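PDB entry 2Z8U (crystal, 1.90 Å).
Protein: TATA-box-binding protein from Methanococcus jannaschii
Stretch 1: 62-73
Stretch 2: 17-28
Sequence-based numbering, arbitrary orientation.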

ATOM      1  N   LEU B  62       4.872 -18.515  30.539  1.00 35.60           N
ATOM      2  CA  LEU B  62       3.820 -18.974  29.665  1.00 35.92           C
ATOM      3  C   LEU B  62       4.260 -20.337  29.172  1.00 35.77           C
ATOM      4  O   LEU B  62       5.359 -20.478  28.617  1.00 34.96           O
ATOM      5  CB  LEU B  62       3.610 -18.001  28.497  1.00 36.55           C
ATOM      6  CG  LEU B  62       2.662 -18.389  27.344  1.00 35.93           C
ATOM      7  CD1 LEU B  62       1.241 -18.665  27.800  1.00 37.00           C
ATOM      8  CD2 LEU B  62       2.674 -17.299  26.271  1.00 37.05           C
ATOM      9  N   ILE B  63       3.438 -21.350  29.455  1.00 35.86           N
ATOM     10  CA  ILE B  63       3.790 -22.723  29.121  1.00 36.23           C
ATOM     11  C   ILE B  63       2.812 -23.314  28.102  1.00 36.92           C
ATOM     12  O   ILE B  63       1.601 -23.285  28.325  1.00 35.67           O
ATOM     13  CB  ILE B  63       3.800 -23.638  30.372  1.00 36.50           C
ATOM     14  CG1 ILE B  63       4.625 -23.010  31.511  1.00 36.90           C
ATOM     15  CG2 ILE B  63       4.291 -25.050  29.985  1.00 36.95           C
ATOM     16  CD1 ILE B  63       4.618 -23.792  32.807  1.00 36.32           C
ATOM     17  N   PHE B  64       3.347 -23.894  27.027  1.00 36.52           N
ATOM     18  CA  PHE B  64       2.511 -24.517  25.997  1.00 38.04           C
ATOM     19  C   PHE B  64       2.571 -26.052  26.058  1.00 37.35           C
ATOM     20  O   PHE B  64       3.525 -26.617  26.588  1.00 36.16           O
ATOM     21  CB  PHE B  64       2.951 -24.013  24.617  1.00 38.89           C
ATOM     22  CG  PHE B  64       2.582 -22.574  24.347  1.00 40.96           C
ATOM     23  CD1 PHE B  64       1.267 -22.227  24.018  1.00 41.63           C
ATOM     24  CD2 PHE B  64       3.536 -21.578  24.415  1.00 42.46           C
ATOM     25  CE1 PHE B  64       0.916 -20.897  23.757  1.00 42.81           C
ATOM     26  CE2 PHE B  64       3.201 -20.239  24.146  1.00 44.84           C
ATOM     27  CZ  PHE B  64       1.882 -19.905  23.816  1.00 41.60           C
ATOM     28  N   ARG B  65       1.548 -26.715  25.505  1.00 37.68           N
ATOM     29  CA  ARG B  65       1.525 -28.177  25.359  1.00 39.11           C
ATOM     30  C   ARG B  65       2.758 -28.708  24.581  1.00 37.94           C
ATOM     31  O   ARG B  65       3.251 -29.779  24.872  1.00 38.34           O
ATOM     32  CB  ARG B  65       0.207 -28.611  24.666  1.00 39.00           C
ATOM     33  CG  ARG B  65      -0.073 -30.109  24.625  1.00 42.26           C
ATOM     34  CD  ARG B  65      -1.598 -30.418  24.441  1.00 42.80           C
ATOM     35  NE  ARG B  65      -2.407 -29.725  25.461  1.00 50.18           N
ATOM     36  CZ  ARG B  65      -2.628 -30.162  26.709  1.00 52.61           C
ATOM     37  NH1 ARG B  65      -2.150 -31.334  27.132  1.00 53.67           N
ATOM     38  NH2 ARG B  65      -3.348 -29.424  27.545  1.00 52.22           N
ATOM     39  N   SER B  66       3.243 -27.947  23.606  1.00 37.95           N
ATOM     40  CA  SER B  66       4.489 -28.273  22.869  1.00 38.12           C
ATOM     41  C   SER B  66       5.732 -28.377  23.765  1.00 37.83           C
ATOM     42  O   SER B  66       6.755 -28.919  23.359  1.00 38.52           O
ATOM     43  CB  SER B  66       4.765 -27.205  21.814  1.00 38.10           C
ATOM     44  OG  SER B  66       5.134 -25.977  22.447  1.00 36.61           O
ATOM     45  N   GLY B  67       5.652 -27.824  24.964  1.00 37.24           N
ATOM     46  CA  GLY B  67       6.812 -27.756  25.847  1.00 36.99           C
ATOM     47  C   GLY B  67       7.508 -26.407  25.789  1.00 36.16           C
ATOM     48  O   GLY B  67       8.376 -26.135  26.625  1.00 35.18           O
ATOM     49  N   LYS B  68       7.134 -25.573  24.813  1.00 35.90           N
ATOM     50  CA  LYS B  68       7.650 -24.195  24.722  1.00 36.41           C
ATOM     51  C   LYS B  68       7.270 -23.384  25.953  1.00 36.03           C
ATOM     52  O   LYS B  68       6.124 -23.430  26.409  1.00 34.75           O
ATOM     53  CB  LYS B  68       7.118 -23.472  23.481  1.00 36.62           C
ATOM     54  CG  LYS B  68       7.544 -21.992  23.401  1.00 42.20           C
ATOM     55  CD  LYS B  68       6.969 -21.372  22.136  1.00 46.25           C
ATOM     56  CE  LYS B  68       7.503 -19.987  21.899  1.00 48.86           C
ATOM     57  NZ  LYS B  68       6.804 -19.406  20.709  1.00 52.80           N
ATOM     58  N   VAL B  69       8.239 -22.628  26.464  1.00 35.77           N
ATOM     59  CA  VAL B  69       8.066 -21.757  27.602  1.00 35.80           C
ATOM     60  C   VAL B  69       8.620 -20.369  27.218  1.00 36.97           C
ATOM     61  O   VAL B  69       9.710 -20.250  26.613  1.00 37.71           O
ATOM     62  CB  VAL B  69       8.791 -22.318  28.870  1.00 35.02           C
ATOM     63  CG1 VAL B  69       8.724 -21.314  30.054  1.00 37.67           C
ATOM     64  CG2 VAL B  69       8.210 -23.680  29.302  1.00 36.08           C
ATOM     65  N   ASN B  70       7.856 -19.326  27.546  1.00 37.29           N
ATOM     66  CA  ASN B  70       8.321 -17.938  27.446  1.00 38.35           C
ATOM     67  C   ASN B  70       8.265 -17.361  28.855  1.00 37.84           C
ATOM     68  O   ASN B  70       7.342 -17.665  29.623  1.00 37.15           O
ATOM     69  CB  ASN B  70       7.436 -17.131  26.500  1.00 38.69           C
ATOM     70  CG  ASN B  70       7.543 -17.593  25.039  1.00 43.83           C
ATOM     71  OD1 ASN B  70       8.600 -18.046  24.576  1.00 48.45           O
ATOM     72  ND2 ASN B  70       6.437 -17.487  24.309  1.00 47.89           N
ATOM     73  N   CYS B  71       9.266 -16.568  29.214  1.00 38.06           N
ATOM     74  CA  CYS B  71       9.393 -16.088  30.584  1.00 37.54           C
ATOM     75  C   CYS B  71       9.825 -14.630  30.579  1.00 37.03           C
ATOM     76  O   CYS B  71      10.796 -14.264  29.920  1.00 35.70           O
ATOM     77  CB  CYS B  71      10.388 -16.964  31.380  1.00 37.58           C
ATOM     78  SG  CYS B  71      10.889 -16.301  32.990  1.00 39.46           S
ATOM     79  N   THR B  72       9.074 -13.819  31.325  1.00 36.16           N
ATOM     80  CA  THR B  72       9.265 -12.379  31.401  1.00 36.03           C
ATOM     81  C   THR B  72       9.475 -11.987  32.862  1.00 35.49           C
ATOM     82  O   THR B  72       9.105 -12.732  33.767  1.00 34.34           O
ATOM     83  CB  THR B  72       8.006 -11.660  30.815  1.00 36.44           C
ATOM     84  OG1 THR B  72       8.256 -10.262  30.714  1.00 41.82           O
ATOM     85  CG2 THR B  72       6.796 -11.891  31.688  1.00 33.62           C
ATOM     86  N   GLY B  73      10.089 -10.825  33.087  1.00 35.56           N
ATOM     87  CA  GLY B  73      10.173 -10.252  34.417  1.00 34.90           C
ATOM     88  C   GLY B  73      11.528 -10.371  35.077  1.00 35.18           C
ATOM     89  O   GLY B  73      11.852  -9.577  35.972  1.00 34.52           O
TER
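Stretch 2 17-28: NVVVSTKIGDNI

Six backbone hydrogen bonds fix stretch 2 against stretch 1. Two reciprocal pairs define the register: Val 20 N to Cys 71 O (3.0 Å, N-H...acceptor angle 164°) with Cys 71 N to Val 20 O (2.9 Å, 147°), and Thr 22 N to Val 69 O (3.0 Å, 156°) with Val 69 N to Thr 22 O (2.9 Å, 159°). This pattern is antiparallel, and the strand axes agree: 17-23 runs at 161° to 68-72, with a closest approach of 4.6 Å. The CA-CA spacing alternates accordingly, 5.3 Å for Val 69-Thr 22 and Cys 71-Val 20, but 4.4 Å for Lys 68-Lys 23 and 4.5 Å for Asn 70-Ser 21, pairs without mutual hydrogen bonds.

Beyond Lys 23 the strand gives way to loop, but two single backbone hydrogen bonds still tie it to stretch 1. Ile 24 N donates to Gly 67 O (2.8 Å, 166°), and Ile 28 N reaches Arg 65 O (2.8 Å, 158°) in the type I turn from Phe 64 to Gly 67. Gly 67 has phi/psi of 98/-11°, and an ideal CB there would lie 1.8 Å from Gly 25 O, so the close approach depends on its bare CA, which sits 3.4 Å from Gly 25 O.

At the other end, water 1 bridges the strands, donating to Val 18 O (2.8 Å) and Cys 71 O (3.1 Å); water 2 donates to Val 18 O (3.1 Å) and accepts from Gly 73 N (2.7 Å).

Packing follows the sheet's alternation. Val 69, Cys 71, Val 20 and Thr 22 share one face, where Cys 71 CB meets Val 20 CG2 at 3.7 Å and Val 69 CG2 also touches Ile 24 CG2 at 3.7 Å. Lys 68, Asn 70, Ser 21 and Lys 23 occupy the other. Near the turn, Ile 28 CG1 packs 3.7 Å from Gly 67 CA. The contact buries 818 Å² between the two stretches, both sides summed.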

ATOM      1  N   ASN B  17      15.731  -5.844  32.329  1.00 32.55           N
ATOM      2  CA  ASN B  17      14.979  -7.070  32.242  1.00 32.90           C
ATOM      3  C   ASN B  17      15.380  -7.925  31.055  1.00 32.53           C
ATOM      4  O   ASN B  17      16.018  -7.455  30.127  1.00 30.89           O
ATOM      5  CB  ASN B  17      13.447  -6.816  32.335  1.00 34.31           C
ATOM      6  CG  ASN B  17      12.758  -6.582  30.979  1.00 36.00           C
ATOM      7  OD1 ASN B  17      11.978  -5.640  30.838  1.00 40.37           O
ATOM      8  ND2 ASN B  17      12.965  -7.472  30.024  1.00 36.54           N
ATOM      9  N   VAL B  18      15.014  -9.199  31.094  1.00 32.61           N
ATOM     10  CA  VAL B  18      15.223 -10.062  29.934  1.00 33.35           C
ATOM     11  C   VAL B  18      13.934 -10.826  29.652  1.00 34.73           C
ATOM     12  O   VAL B  18      13.115 -10.987  30.560  1.00 36.22           O
ATOM     13  CB  VAL B  18      16.387 -11.054  30.138  1.00 33.33           C
ATOM     14  CG1 VAL B  18      17.698 -10.346  30.441  1.00 33.40           C
ATOM     15  CG2 VAL B  18      16.073 -12.096  31.248  1.00 33.04           C
ATOM     16  N   VAL B  19      13.723 -11.219  28.394  1.00 35.15           N
ATOM     17  CA  VAL B  19      12.667 -12.167  28.032  1.00 35.64           C
ATOM     18  C   VAL B  19      13.423 -13.395  27.518  1.00 35.26           C
ATOM     19  O   VAL B  19      14.317 -13.256  26.698  1.00 35.65           O
ATOM     20  CB  VAL B  19      11.709 -11.582  26.957  1.00 35.36           C
ATOM     21  CG1 VAL B  19      10.675 -12.638  26.471  1.00 36.60           C
ATOM     22  CG2 VAL B  19      11.004 -10.316  27.489  1.00 35.75           C
ATOM     23  N   VAL B  20      13.113 -14.574  28.035  1.00 34.73           N
ATOM     24  CA  VAL B  20      13.786 -15.794  27.597  1.00 34.40           C
ATOM     25  C   VAL B  20      12.774 -16.837  27.113  1.00 34.25           C
ATOM     26  O   VAL B  20      11.588 -16.792  27.502  1.00 33.49           O
ATOM     27  CB  VAL B  20      14.657 -16.414  28.715  1.00 34.18           C
ATOM     28  CG1 VAL B  20      15.714 -15.408  29.236  1.00 36.34           C
ATOM     29  CG2 VAL B  20      13.785 -16.962  29.886  1.00 34.34           C
ATOM     30  N   SER B  21      13.241 -17.746  26.263  1.00 33.64           N
ATOM     31  CA  SER B  21      12.444 -18.914  25.881  1.00 34.15           C
ATOM     32  C   SER B  21      13.224 -20.187  26.112  1.00 33.88           C
ATOM     33  O   SER B  21      14.463 -20.177  26.156  1.00 32.83           O
ATOM     34  CB  SER B  21      12.048 -18.863  24.389  1.00 34.08           C
ATOM     35  OG  SER B  21      13.218 -18.767  23.586  1.00 39.09           O
ATOM     36  N   THR B  22      12.492 -21.295  26.247  1.00 32.70           N
ATOM     37  CA  THR B  22      13.105 -22.592  26.259  1.00 33.80           C
ATOM     38  C   THR B  22      12.043 -23.641  25.912  1.00 33.90           C
ATOM     39  O   THR B  22      10.893 -23.291  25.609  1.00 34.41           O
ATOM     40  CB  THR B  22      13.806 -22.891  27.619  1.00 33.71           C
ATOM     41  OG1 THR B  22      14.602 -24.064  27.477  1.00 32.97           O
ATOM     42  CG2 THR B  22      12.792 -23.110  28.750  1.00 33.20           C
ATOM     43  N   LYS B  23      12.448 -24.905  25.915  1.00 33.46           N
ATOM     44  CA  LYS B  23      11.537 -26.012  25.758  1.00 34.90           C
ATOM     45  C   LYS B  23      11.765 -26.966  26.929  1.00 34.48           C
ATOM     46  O   LYS B  23      12.889 -27.393  27.168  1.00 34.36           O
ATOM     47  CB  LYS B  23      11.778 -26.706  24.416  1.00 35.52           C
ATOM     48  CG  LYS B  23      10.707 -27.765  24.084  1.00 39.06           C
ATOM     49  CD  LYS B  23      10.763 -28.137  22.599  1.00 42.75           C
ATOM     50  CE  LYS B  23       9.597 -29.054  22.230  1.00 44.41           C
ATOM     51  NZ  LYS B  23       9.099 -28.675  20.877  1.00 45.97           N
ATOM     52  N   ILE B  24      10.712 -27.283  27.670  1.00 35.54           N
ATOM     53  CA  ILE B  24      10.861 -28.096  28.881  1.00 36.37           C
ATOM     54  C   ILE B  24      10.367 -29.560  28.734  1.00 36.99           C
ATOM     55  O   ILE B  24      10.463 -30.350  29.668  1.00 37.02           O
ATOM     56  CB  ILE B  24      10.224 -27.383  30.153  1.00 37.29           C
ATOM     57  CG1 ILE B  24       8.683 -27.363  30.095  1.00 37.47           C
ATOM     58  CG2 ILE B  24      10.868 -25.976  30.368  1.00 36.97           C
ATOM     59  CD1 ILE B  24       8.017 -26.830  31.385  1.00 38.00           C
ATOM     60  N   GLY B  25       9.841 -29.904  27.565  1.00 36.97           N
ATOM     61  CA  GLY B  25       9.266 -31.231  27.333  1.00 38.33           C
ATOM     62  C   GLY B  25       8.596 -31.256  25.980  1.00 39.21           C
ATOM     63  O   GLY B  25       8.821 -30.359  25.187  1.00 38.38           O
ATOM     64  N   ASP B  26       7.747 -32.261  25.725  1.00 41.01           N
ATOM     65  CA  ASP B  26       7.273 -32.582  24.358  1.00 42.71           C
ATOM     66  C   ASP B  26       5.759 -32.535  24.094  1.00 42.88           C
ATOM     67  O   ASP B  26       5.332 -32.339  22.941  1.00 44.83           O
ATOM     68  CB  ASP B  26       7.751 -33.993  23.946  1.00 44.13           C
ATOM     69  CG  ASP B  26       9.285 -34.142  23.961  1.00 48.48           C
ATOM     70  OD1 ASP B  26      10.016 -33.265  23.423  1.00 51.03           O
ATOM     71  OD2 ASP B  26       9.757 -35.181  24.493  1.00 53.59           O
ATOM     72  N   ASN B  27       4.961 -32.802  25.119  1.00 41.56           N
ATOM     73  CA  ASN B  27       3.518 -32.973  24.965  1.00 41.32           C
ATOM     74  C   ASN B  27       2.964 -32.887  26.379  1.00 40.26           C
ATOM     75  O   ASN B  27       2.449 -33.863  26.931  1.00 39.51           O
ATOM     76  CB  ASN B  27       3.205 -34.325  24.276  1.00 41.52           C
ATOM     77  CG  ASN B  27       1.711 -34.658  24.215  1.00 43.39           C
ATOM     78  OD1 ASN B  27       0.848 -33.778  24.124  1.00 44.88           O
ATOM     79  ND2 ASN B  27       1.410 -35.953  24.254  1.00 42.23           N
ATOM     80  N   ILE B  28       3.084 -31.686  26.932  1.00 38.47           N
ATOM     81  CA  ILE B  28       2.880 -31.404  28.347  1.00 37.94           C
ATOM     82  C   ILE B  28       1.388 -31.315  28.644  1.00 36.52           C
ATOM     83  O   ILE B  28       0.643 -30.624  27.946  1.00 36.37           O
ATOM     84  CB  ILE B  28       3.545 -30.047  28.758  1.00 37.41           C
ATOM     85  CG1 ILE B  28       4.976 -29.895  28.184  1.00 40.17           C
ATOM     86  CG2 ILE B  28       3.472 -29.841  30.290  1.00 38.29           C
ATOM     87  CD1 ILE B  28       6.131 -30.163  29.157  1.00 44.78           C
TER
HETATM   88  O   HOH W   1      12.421 -13.133  32.286  1.00 22.71           O
HETATM   89  O   HOH W   2      10.620  -9.193  31.055  1.00 33.42           O